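Local coordinates for protein transposable element Tc3 transposase (Caenorhabditis elegans, PDB 1TC3) that binds specifically to the terminal nucleotides of the Tc3 inverted repeats and makes the double-strand breaks that excise the element for transposition, this chain being its specific DNA-binding domain, at residues D15-L19 against L20-L24; S34-C37 against I38-L42. One frame throughout, in Å; residues are numbered along the deposited sequence.

Contact 1: D15-L19 against L20-L24; sequences DVMKL and LNVSL. With nucleotides of chain A.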
ATOM      1  N   ASP C  15      -2.019   1.193  -6.165  1.00 31.53           N
ATOM      2  CA  ASP C  15      -1.922   2.382  -6.976  1.00 32.40           C
ATOM      3  C   ASP C  15      -3.208   2.678  -7.662  1.00 33.25           C
ATOM      4  O   ASP C  15      -3.546   3.830  -7.874  1.00 37.47           O
ATOM      5  CB  ASP C  15      -0.757   2.406  -7.985  1.00 37.75           C
ATOM      6  CG  ASP C  15       0.535   1.915  -7.449  1.00 53.21           C
ATOM      7  OD1 ASP C  15       1.063   2.718  -6.561  1.00 47.90           O
ATOM      8  OD2 ASP C  15       1.002   0.857  -7.807  1.00 59.75           O
ATOM      9  N   VAL C  16      -3.894   1.618  -8.026  1.00 22.96           N
ATOM     10  CA  VAL C  16      -5.153   1.770  -8.722  1.00 21.27           C
ATOM     11  C   VAL C  16      -6.220   2.267  -7.766  1.00 29.06           C
ATOM     12  O   VAL C  16      -6.902   3.234  -8.056  1.00 33.82           O
ATOM     13  CB  VAL C  16      -5.533   0.482  -9.407  1.00 21.34           C
ATOM     14  CG1 VAL C  16      -6.133  -0.495  -8.408  1.00 19.23           C
ATOM     15  CG2 VAL C  16      -6.499   0.767 -10.537  1.00 23.69           C
ATOM     16  N   MET C  17      -6.297   1.633  -6.602  1.00 25.74           N
ATOM     17  CA  MET C  17      -7.217   1.983  -5.549  1.00 23.78           C
ATOM     18  C   MET C  17      -7.109   3.443  -5.155  1.00 29.66           C
ATOM     19  O   MET C  17      -8.071   4.148  -4.891  1.00 34.64           O
ATOM     20  CB  MET C  17      -6.951   1.099  -4.348  1.00 25.79           C
ATOM     21  CG  MET C  17      -7.738  -0.177  -4.434  1.00 29.95           C
ATOM     22  SD  MET C  17      -7.324  -1.150  -2.997  1.00 41.86           S
ATOM     23  CE  MET C  17      -8.804  -2.152  -2.917  1.00 37.35           C
ATOM     24  N   LYS C  18      -5.906   3.919  -5.098  1.00 27.05           N
ATOM     25  CA  LYS C  18      -5.730   5.301  -4.757  1.00 27.51           C
ATOM     26  C   LYS C  18      -6.337   6.145  -5.856  1.00 37.62           C
ATOM     27  O   LYS C  18      -6.959   7.171  -5.650  1.00 40.29           O
ATOM     28  CB  LYS C  18      -4.253   5.570  -4.714  1.00 24.74           C
ATOM     29  CG  LYS C  18      -3.986   7.041  -4.861  1.00 27.16           C
ATOM     30  CD  LYS C  18      -4.183   7.760  -3.544  1.00 45.77           C
ATOM     31  CE  LYS C  18      -3.386   9.048  -3.449  1.00 50.57           C
ATOM     32  NZ  LYS C  18      -2.668   9.376  -4.701  1.00 65.77           N
ATOM     33  N   LEU C  19      -6.111   5.667  -7.062  1.00 35.08           N
ATOM     34  CA  LEU C  19      -6.645   6.325  -8.212  1.00 37.51           C
ATOM     35  C   LEU C  19      -8.160   6.364  -8.054  1.00 40.70           C
ATOM     36  O   LEU C  19      -8.822   7.314  -8.426  1.00 40.62           O
ATOM     37  CB  LEU C  19      -6.273   5.552  -9.495  1.00 37.97           C
ATOM     38  CG  LEU C  19      -4.885   5.881 -10.063  1.00 39.50           C
ATOM     39  CD1 LEU C  19      -4.694   5.220 -11.424  1.00 26.81           C
ATOM     40  CD2 LEU C  19      -4.722   7.388 -10.216  1.00 32.91           C
ATOM     41  N   LEU C  20      -8.714   5.299  -7.513  1.00 31.94           N
ATOM     42  CA  LEU C  20     -10.140   5.219  -7.338  1.00 26.92           C
ATOM     43  C   LEU C  20     -10.590   5.935  -6.074  1.00 33.02           C
ATOM     44  O   LEU C  20     -11.764   6.009  -5.749  1.00 33.15           O
ATOM     45  CB  LEU C  20     -10.594   3.761  -7.370  1.00 22.36           C
ATOM     46  CG  LEU C  20     -10.317   3.107  -8.710  1.00 19.25           C
ATOM     47  CD1 LEU C  20     -10.585   1.625  -8.605  1.00 14.75           C
ATOM     48  CD2 LEU C  20     -11.325   3.643  -9.683  1.00 27.25           C
ATOM     49  N   ASN C  21      -9.636   6.497  -5.363  1.00 27.81           N
ATOM     50  CA  ASN C  21      -9.988   7.237  -4.175  1.00 27.73           C
ATOM     51  C   ASN C  21     -10.539   6.370  -3.063  1.00 30.60           C
ATOM     52  O   ASN C  21     -11.366   6.801  -2.277  1.00 36.10           O
ATOM     53  CB  ASN C  21     -10.968   8.394  -4.504  1.00 34.43           C
ATOM     54  CG  ASN C  21     -10.342   9.585  -5.214  1.00 51.62           C
ATOM     55  OD1 ASN C  21      -9.478  10.283  -4.668  1.00 72.30           O
ATOM     56  ND2 ASN C  21     -10.806   9.837  -6.433  1.00 39.97           N
ATOM     57  N   VAL C  22     -10.086   5.130  -2.965  1.00 29.64           N
ATOM     58  CA  VAL C  22     -10.562   4.240  -1.919  1.00 15.26           C
ATOM     59  C   VAL C  22      -9.975   4.689  -0.637  1.00 28.95           C
ATOM     60  O   VAL C  22      -8.921   5.303  -0.611  1.00 50.76           O
ATOM     61  CB  VAL C  22     -10.108   2.830  -2.178  1.00 19.94           C
ATOM     62  CG1 VAL C  22     -10.307   1.981  -0.907  1.00 26.24           C
ATOM     63  CG2 VAL C  22     -10.842   2.252  -3.366  1.00 14.18           C
ATOM     64  N   SER C  23     -10.653   4.388   0.431  1.00 29.31           N
ATOM     65  CA  SER C  23     -10.195   4.787   1.724  1.00 26.19           C
ATOM     66  C   SER C  23      -9.138   3.845   2.203  1.00 33.31           C
ATOM     67  O   SER C  23      -9.164   2.664   1.857  1.00 39.15           O
ATOM     68  CB  SER C  23     -11.320   4.799   2.734  1.00 16.07           C
ATOM     69  OG  SER C  23     -11.527   3.485   3.197  1.00 23.58           O
ATOM     70  N   LEU C  24      -8.263   4.424   3.028  1.00 21.15           N
ATOM     71  CA  LEU C  24      -7.196   3.690   3.632  1.00 19.83           C
ATOM     72  C   LEU C  24      -7.736   2.405   4.199  1.00 37.60           C
ATOM     73  O   LEU C  24      -7.282   1.280   3.911  1.00 46.24           O
ATOM     74  CB  LEU C  24      -6.555   4.455   4.787  1.00 22.11           C
ATOM     75  CG  LEU C  24      -5.033   4.444   4.751  1.00 28.56           C
ATOM     76  CD1 LEU C  24      -4.644   5.094   3.443  1.00 36.90           C
ATOM     77  CD2 LEU C  24      -4.446   5.285   5.884  1.00 33.01           C
TER
ATOM     78  P    DG A   7      -9.643   6.625   5.859  1.00 36.01           P
ATOM     79  OP1  DG A   7      -9.068   7.260   4.652  1.00 13.28           O
ATOM     80  OP2  DG A   7      -9.544   5.210   6.248  1.00 25.03           O
ATOM     81  O5'  DG A   7      -8.975   7.426   7.032  1.00 22.56           O
ATOM     82  C5'  DG A   7      -8.847   8.780   6.735  1.00 19.70           C
ATOM     83  C4'  DG A   7      -8.643   9.541   8.015  1.00 16.46           C
ATOM     84  O4'  DG A   7      -9.610   9.156   9.022  1.00 28.83           O
ATOM     85  C3'  DG A   7      -7.391   9.132   8.719  1.00 16.37           C
ATOM     86  O3'  DG A   7      -6.297   9.648   8.016  1.00 64.99           O
ATOM     87  C2'  DG A   7      -7.594   9.826  10.069  1.00 16.25           C
ATOM     88  C1'  DG A   7      -9.020   9.376  10.300  1.00 18.79           C
ATOM     89  N9   DG A   7      -8.956   8.094  10.910  1.00 24.83           N
ATOM     90  C8   DG A   7      -9.205   6.900  10.306  1.00 22.09           C
ATOM     91  N7   DG A   7      -9.035   5.894  11.123  1.00 45.88           N
ATOM     92  C5   DG A   7      -8.609   6.476  12.319  1.00 10.65           C
ATOM     93  C6   DG A   7      -8.224   5.894  13.549  1.00 57.66           C
ATOM     94  O6   DG A   7      -8.198   4.703  13.899  1.00 24.72           O
ATOM     95  N1   DG A   7      -7.876   6.843  14.464  1.00 16.96           N
ATOM     96  C2   DG A   7      -7.845   8.185  14.249  1.00 40.92           C
ATOM     97  N2   DG A   7      -7.468   8.918  15.307  1.00 34.56           N
ATOM     98  N3   DG A   7      -8.176   8.759  13.103  1.00 29.39           N
ATOM     99  C4   DG A   7      -8.505   7.832  12.179  1.00 23.74           C
ATOM    100  P    DG A   6     -14.309   3.013   5.874  1.00 31.85           P
ATOM    101  OP1  DG A   6     -14.209   2.642   4.469  1.00 22.50           O
ATOM    102  OP2  DG A   6     -13.789   2.145   6.932  1.00 20.50           O
ATOM    103  O5'  DG A   6     -13.643   4.419   6.171  1.00 32.85           O
ATOM    104  C5'  DG A   6     -13.897   5.627   5.497  1.00 31.64           C
ATOM    105  C4'  DG A   6     -13.501   6.823   6.373  1.00 25.78           C
ATOM    106  O4'  DG A   6     -14.196   6.780   7.642  1.00 20.05           O
ATOM    107  C3'  DG A   6     -12.081   6.866   6.887  1.00 31.86           C
ATOM    108  O3'  DG A   6     -11.183   7.065   5.829  1.00 22.97           O
ATOM    109  C2'  DG A   6     -12.243   8.092   7.787  1.00  9.58           C
ATOM    110  C1'  DG A   6     -13.481   7.635   8.536  1.00 26.05           C
ATOM    111  N9   DG A   6     -13.099   6.849   9.675  1.00 12.25           N
ATOM    112  C8   DG A   6     -13.232   5.488   9.727  1.00 32.81           C
ATOM    113  N7   DG A   6     -12.841   4.973  10.866  1.00 23.27           N
ATOM    114  C5   DG A   6     -12.451   6.070  11.610  1.00 14.80           C
ATOM    115  C6   DG A   6     -11.906   6.132  12.909  1.00 32.21           C
ATOM    116  O6   DG A   6     -11.655   5.187  13.698  1.00 24.68           O
ATOM    117  N1   DG A   6     -11.648   7.456  13.262  1.00 39.26           N
ATOM    118  C2   DG A   6     -11.871   8.546  12.436  1.00 41.74           C
ATOM    119  N2   DG A   6     -11.550   9.744  12.920  1.00 20.84           N
ATOM    120  N3   DG A   6     -12.358   8.489  11.207  1.00 24.92           N
ATOM    121  C4   DG A   6     -12.605   7.227  10.870  1.00 40.73           C
TER
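Met17 and Val22 meet where helix 8-19 ends and the chain turns toward helix 24-31. Their contact is apolar: the CG2 branch of Val22 lies 4.1 Å from Met17 CG, the two side chains crossing obliquely. Val22 CG2 stands anti to its own carbonyl carbon, beside the backbone N, which turns this methyl to the methionine. Both side chains also rest on Met27, so apolar side chains suit the side of the turn that faces helix 24-31.

Backbone bonds close the helix. Val22 N reaches Met17 O at 3.0 Å with a straight N-H...O angle of 180°, and Asn21 N gives a bond of 2.8 Å to Lys18 O, approaching from above the carbonyl plane. Together they make a Schellman motif. Asn21 takes the positive phi, 67°, that the motif needs and that asparagine tolerates better than most residues with a side chain.

Polar contacts to DNA follow. Ser23, at the N-cap of helix 24-31, has a short hydroxyl side chain whose OG caps Glu26 N and also donates to OP1 of DG6 of chain A at 3.1 Å. Next to it, Leu24 N makes a weak bond of 3.4 Å to OP1 of DG7 of chain A.

Contact 2: S34-C37 against I38-L42; sequences SRHC and IRVYL. Unlike the reference sequence in segment 38-42: Val40 (reference Glu). With nucleotides of chain A; nucleotides of chain B.
Arg35 and Arg39, one helical turn apart, run side by side toward DG8 of chain A with their guanidinium planes 85° apart. Arg35 NH1 donates to N7 of that guanine at 2.8 Å, while its NH2 reaches N7 and, more weakly, O6. Arg39 grips one phosphate oxygen twice, NE and NH2 each lying 3.1 Å from OP2 of DG8 of chain A, which helps fix its rotation. The close cations thus share one nucleotide.

Packing is tight on the protein side, where Ile38 and Tyr41 are buried against Leu14, and Tyr41 OH is hydrogen-bonded to Asp15. On the solvent-facing side Val40, different from the reference glutamate, is exposed, yet its CG2 comes within 3.4 Å of His36 CD2.

His36 CG is anti to the backbone N (chi1 -165°), carrying ND1 to N7 of DG10 of chain B at 2.9 Å. With an alanine here, that N7 would probably lose the donor described here and Val40 its ring neighbour. Ser34, the N-cap, accepts from Cys37 N and donates through OG to OP2 of DG10 of chain B at 2.8 Å. Guanine bases read by Arg35 and His36, and a phosphate held at the helix N-terminus, mark helix 35-43 as the recognition helix of a helix-turn-helix.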
ATOM      1  N   SER C  34      -1.817  -3.827   6.650  1.00 38.98           N
ATOM      2  CA  SER C  34      -1.947  -2.763   7.616  1.00 33.62           C
ATOM      3  C   SER C  34      -2.051  -1.414   6.903  1.00 44.70           C
ATOM      4  O   SER C  34      -1.570  -1.216   5.783  1.00 46.95           O
ATOM      5  CB  SER C  34      -0.707  -2.769   8.512  1.00 33.95           C
ATOM      6  OG  SER C  34       0.397  -2.180   7.835  1.00 53.85           O
ATOM      7  N   ARG C  35      -2.701  -0.476   7.584  1.00 38.31           N
ATOM      8  CA  ARG C  35      -2.915   0.851   7.067  1.00 33.67           C
ATOM      9  C   ARG C  35      -1.577   1.528   6.959  1.00 36.59           C
ATOM     10  O   ARG C  35      -1.315   2.258   5.997  1.00 35.10           O
ATOM     11  CB  ARG C  35      -3.877   1.612   7.991  1.00 45.70           C
ATOM     12  CG  ARG C  35      -5.375   1.400   7.714  1.00 11.39           C
ATOM     13  CD  ARG C  35      -6.319   2.225   8.583  1.00 34.49           C
ATOM     14  NE  ARG C  35      -6.099   2.055  10.017  1.00 20.42           N
ATOM     15  CZ  ARG C  35      -5.808   3.065  10.816  1.00 40.05           C
ATOM     16  NH1 ARG C  35      -5.733   4.318  10.337  1.00 32.38           N
ATOM     17  NH2 ARG C  35      -5.603   2.827  12.115  1.00 21.98           N
ATOM     18  N   HIS C  36      -0.764   1.203   7.979  1.00 28.71           N
ATOM     19  CA  HIS C  36       0.581   1.690   8.137  1.00 26.60           C
ATOM     20  C   HIS C  36       1.385   1.490   6.873  1.00 32.99           C
ATOM     21  O   HIS C  36       1.911   2.438   6.300  1.00 31.53           O
ATOM     22  CB  HIS C  36       1.301   1.046   9.338  1.00 24.02           C
ATOM     23  CG  HIS C  36       2.547   1.776   9.753  1.00 23.56           C
ATOM     24  ND1 HIS C  36       3.297   1.354  10.837  1.00 21.36           N
ATOM     25  CD2 HIS C  36       3.146   2.879   9.218  1.00 23.41           C
ATOM     26  CE1 HIS C  36       4.297   2.235  10.955  1.00 25.11           C
ATOM     27  NE2 HIS C  36       4.233   3.165  10.005  1.00 23.02           N
ATOM     28  N   CYS C  37       1.522   0.265   6.400  1.00 27.49           N
ATOM     29  CA  CYS C  37       2.321   0.197   5.210  1.00 32.38           C
ATOM     30  C   CYS C  37       1.676   0.965   4.102  1.00 39.19           C
ATOM     31  O   CYS C  37       2.276   1.850   3.469  1.00 42.99           O
ATOM     32  CB  CYS C  37       2.743  -1.200   4.760  1.00 38.59           C
ATOM     33  SG  CYS C  37       1.388  -2.326   4.979  1.00 47.95           S
ATOM     34  N   ILE C  38       0.419   0.628   3.889  1.00 34.97           N
ATOM     35  CA  ILE C  38      -0.332   1.291   2.845  1.00 28.38           C
ATOM     36  C   ILE C  38      -0.111   2.793   2.834  1.00 26.44           C
ATOM     37  O   ILE C  38       0.184   3.403   1.803  1.00 27.56           O
ATOM     38  CB  ILE C  38      -1.788   0.957   2.981  1.00 25.91           C
ATOM     39  CG1 ILE C  38      -1.939  -0.547   3.094  1.00 24.84           C
ATOM     40  CG2 ILE C  38      -2.505   1.426   1.747  1.00 15.11           C
ATOM     41  CD1 ILE C  38      -3.346  -0.977   2.773  1.00  8.96           C
ATOM     42  N   ARG C  39      -0.241   3.390   4.008  1.00 21.81           N
ATOM     43  CA  ARG C  39      -0.071   4.828   4.124  1.00 22.61           C
ATOM     44  C   ARG C  39       1.272   5.265   3.583  1.00 41.33           C
ATOM     45  O   ARG C  39       1.373   5.862   2.499  1.00 40.77           O
ATOM     46  CB  ARG C  39      -0.256   5.285   5.543  1.00 13.05           C
ATOM     47  CG  ARG C  39      -0.835   6.683   5.666  1.00 44.25           C
ATOM     48  CD  ARG C  39      -0.874   7.146   7.118  1.00 17.53           C
ATOM     49  NE  ARG C  39      -2.026   6.659   7.889  1.00 21.66           N
ATOM     50  CZ  ARG C  39      -2.025   5.575   8.634  1.00 37.44           C
ATOM     51  NH1 ARG C  39      -0.941   4.808   8.700  1.00 57.63           N
ATOM     52  NH2 ARG C  39      -3.115   5.214   9.274  1.00 22.22           N
ATOM     53  N   VAL C  40       2.300   4.916   4.355  1.00 39.34           N
ATOM     54  CA  VAL C  40       3.673   5.235   4.035  1.00 36.32           C
ATOM     55  C   VAL C  40       3.983   5.112   2.551  1.00 35.81           C
ATOM     56  O   VAL C  40       4.496   6.043   1.947  1.00 43.11           O
ATOM     57  CB  VAL C  40       4.651   4.399   4.853  1.00 41.72           C
ATOM     58  CG1 VAL C  40       6.038   5.005   4.774  1.00 45.30           C
ATOM     59  CG2 VAL C  40       4.252   4.333   6.314  1.00 37.93           C
ATOM     60  N   TYR C  41       3.650   3.967   1.971  1.00 31.89           N
ATOM     61  CA  TYR C  41       3.882   3.711   0.565  1.00 31.14           C
ATOM     62  C   TYR C  41       3.211   4.703  -0.363  1.00 38.06           C
ATOM     63  O   TYR C  41       3.826   5.179  -1.302  1.00 42.35           O
ATOM     64  CB  TYR C  41       3.381   2.323   0.157  1.00 33.52           C
ATOM     65  CG  TYR C  41       3.310   2.167  -1.356  1.00 32.43           C
ATOM     66  CD1 TYR C  41       4.477   2.106  -2.110  1.00 27.48           C
ATOM     67  CD2 TYR C  41       2.093   2.109  -2.035  1.00 35.46           C
ATOM     68  CE1 TYR C  41       4.447   1.936  -3.492  1.00 28.04           C
ATOM     69  CE2 TYR C  41       2.033   1.965  -3.422  1.00 36.96           C
ATOM     70  CZ  TYR C  41       3.220   1.876  -4.145  1.00 31.34           C
ATOM     71  OH  TYR C  41       3.170   1.718  -5.488  1.00 53.99           O
ATOM     72  N   LEU C  42       1.932   4.973  -0.139  1.00 33.16           N
ATOM     73  CA  LEU C  42       1.237   5.879  -1.018  1.00 31.00           C
ATOM     74  C   LEU C  42       1.750   7.298  -0.860  1.00 36.17           C
ATOM     75  O   LEU C  42       1.607   8.150  -1.744  1.00 32.80           O
ATOM     76  CB  LEU C  42      -0.309   5.826  -0.884  1.00 28.94           C
ATOM     77  CG  LEU C  42      -0.915   4.454  -1.216  1.00 31.90           C
ATOM     78  CD1 LEU C  42      -2.329   4.373  -0.663  1.00 25.79           C
ATOM     79  CD2 LEU C  42      -1.043   4.307  -2.717  1.00 30.42           C
TER
ATOM     80  P    DG A   8      -4.846   8.990   8.110  1.00 33.94           P
ATOM     81  OP1  DG A   8      -4.106   9.478   6.940  1.00 28.21           O
ATOM     82  OP2  DG A   8      -4.965   7.541   8.405  1.00 24.76           O
ATOM     83  O5'  DG A   8      -4.269   9.769   9.343  1.00 21.24           O
ATOM     84  C5'  DG A   8      -3.802   9.159  10.447  1.00 54.63           C
ATOM     85  C4'  DG A   8      -3.690  10.216  11.521  1.00 33.31           C
ATOM     86  O4'  DG A   8      -4.755  10.076  12.443  1.00 43.39           O
ATOM     87  C3'  DG A   8      -2.432  10.149  12.362  1.00 47.40           C
ATOM     88  O3'  DG A   8      -1.852  11.379  12.292  1.00 44.13           O
ATOM     89  C2'  DG A   8      -2.858   9.777  13.777  1.00 16.96           C
ATOM     90  C1'  DG A   8      -4.270   9.308  13.519  1.00 26.22           C
ATOM     91  N9   DG A   8      -4.466   7.890  13.229  1.00 18.21           N
ATOM     92  C8   DG A   8      -4.970   7.091  12.232  1.00 38.67           C
ATOM     93  N7   DG A   8      -5.048   5.824  12.547  1.00 36.61           N
ATOM     94  C5   DG A   8      -4.664   5.778  13.874  1.00 23.08           C
ATOM     95  C6   DG A   8      -4.607   4.689  14.777  1.00 50.21           C
ATOM     96  O6   DG A   8      -4.830   3.496  14.560  1.00 29.66           O
ATOM     97  N1   DG A   8      -4.234   5.087  16.037  1.00 16.35           N
ATOM     98  C2   DG A   8      -3.905   6.353  16.350  1.00 34.85           C
ATOM     99  N2   DG A   8      -3.497   6.506  17.587  1.00 25.29           N
ATOM    100  N3   DG A   8      -3.914   7.388  15.523  1.00 15.93           N
ATOM    101  C4   DG A   8      -4.344   7.042  14.319  1.00 28.39           C
TER
ATOM    102  P    DG B  10       1.737  -5.997   7.435  1.00 43.44           P
ATOM    103  OP1  DG B  10       1.094  -7.308   7.188  1.00 42.05           O
ATOM    104  OP2  DG B  10       1.142  -4.758   6.905  1.00 28.11           O
ATOM    105  O5'  DG B  10       2.075  -5.895   9.006  1.00 26.90           O
ATOM    106  C5'  DG B  10       2.166  -7.025   9.827  1.00 36.04           C
ATOM    107  C4'  DG B  10       1.949  -6.669  11.297  1.00 23.64           C
ATOM    108  O4'  DG B  10       2.638  -5.450  11.639  1.00 29.68           O
ATOM    109  C3'  DG B  10       0.491  -6.425  11.693  1.00 36.83           C
ATOM    110  O3'  DG B  10       0.031  -7.449  12.549  1.00 21.52           O
ATOM    111  C2'  DG B  10       0.456  -5.046  12.375  1.00 34.13           C
ATOM    112  C1'  DG B  10       1.920  -4.754  12.659  1.00 53.48           C
ATOM    113  N9   DG B  10       2.343  -3.367  12.513  1.00 19.55           N
ATOM    114  C8   DG B  10       2.355  -2.576  11.386  1.00 49.39           C
ATOM    115  N7   DG B  10       2.971  -1.429  11.544  1.00 38.04           N
ATOM    116  C5   DG B  10       3.514  -1.545  12.817  1.00 12.79           C
ATOM    117  C6   DG B  10       4.269  -0.617  13.509  1.00 25.27           C
ATOM    118  O6   DG B  10       4.649   0.469  13.087  1.00 27.60           O
ATOM    119  N1   DG B  10       4.616  -1.072  14.774  1.00 13.86           N
ATOM    120  C2   DG B  10       4.228  -2.286  15.295  1.00 37.31           C
ATOM    121  N2   DG B  10       4.656  -2.519  16.534  1.00 25.09           N
ATOM    122  N3   DG B  10       3.504  -3.195  14.642  1.00 20.51           N
ATOM    123  C4   DG B  10       3.164  -2.737  13.419  1.00 27.74           C
ATOM    124  P    DA B   9       6.714  -1.432   5.767  1.00 50.08           P
ATOM    125  OP1  DA B   9       6.955  -1.820   4.360  1.00 63.22           O
ATOM    126  OP2  DA B   9       6.203  -0.074   6.077  1.00 77.49           O
ATOM    127  O5'  DA B   9       5.744  -2.551   6.361  1.00 32.71           O
ATOM    128  C5'  DA B   9       6.142  -3.835   6.140  1.00 24.12           C
ATOM    129  C4'  DA B   9       5.336  -4.794   6.974  1.00 24.66           C
ATOM    130  O4'  DA B   9       5.742  -4.756   8.362  1.00 39.17           O
ATOM    131  C3'  DA B   9       3.840  -4.574   6.933  1.00 18.97           C
ATOM    132  O3'  DA B   9       3.187  -5.881   6.866  1.00 50.70           O
ATOM    133  C2'  DA B   9       3.622  -3.728   8.187  1.00 22.00           C
ATOM    134  C1'  DA B   9       4.845  -3.955   9.082  1.00 82.62           C
ATOM    135  N9   DA B   9       5.534  -2.725   9.505  1.00 32.06           N
ATOM    136  C8   DA B   9       5.622  -1.491   8.922  1.00 32.06           C
ATOM    137  N7   DA B   9       6.329  -0.622   9.592  1.00 48.59           N
ATOM    138  C5   DA B   9       6.689  -1.303  10.738  1.00  8.77           C
ATOM    139  C6   DA B   9       7.457  -0.922  11.843  1.00 89.55           C
ATOM    140  N6   DA B   9       7.954   0.320  11.993  1.00 34.50           N
ATOM    141  N1   DA B   9       7.677  -1.851  12.796  1.00 36.78           N
ATOM    142  C2   DA B   9       7.189  -3.083  12.628  1.00 37.25           C
ATOM    143  N3   DA B   9       6.462  -3.557  11.610  1.00 35.97           N
ATOM    144  C4   DA B   9       6.239  -2.606  10.688  1.00 59.51           C
TER

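In the fold
Contact 1 is a surface turn joining helix 8-19 to helix 24-31, whereas contact 2 runs along helix 35-43 nearer the middle of the chain and is partly buried. The two touch through packing of Lys18 on Leu42 and Leu24 on Arg39, with the Asp15-Tyr41 pair as the polar tie between them. Both place a serine at a helix N-cap beside a phosphate, but their DNA chemistry differs. Residues 20-24 make their hydrogen bonds to DNA through phosphate oxygens of chain A, while residues 34-42 contact both strands and add bonds to guanine bases. Phosphate anchoring therefore belongs to both, and base reading to contact 2.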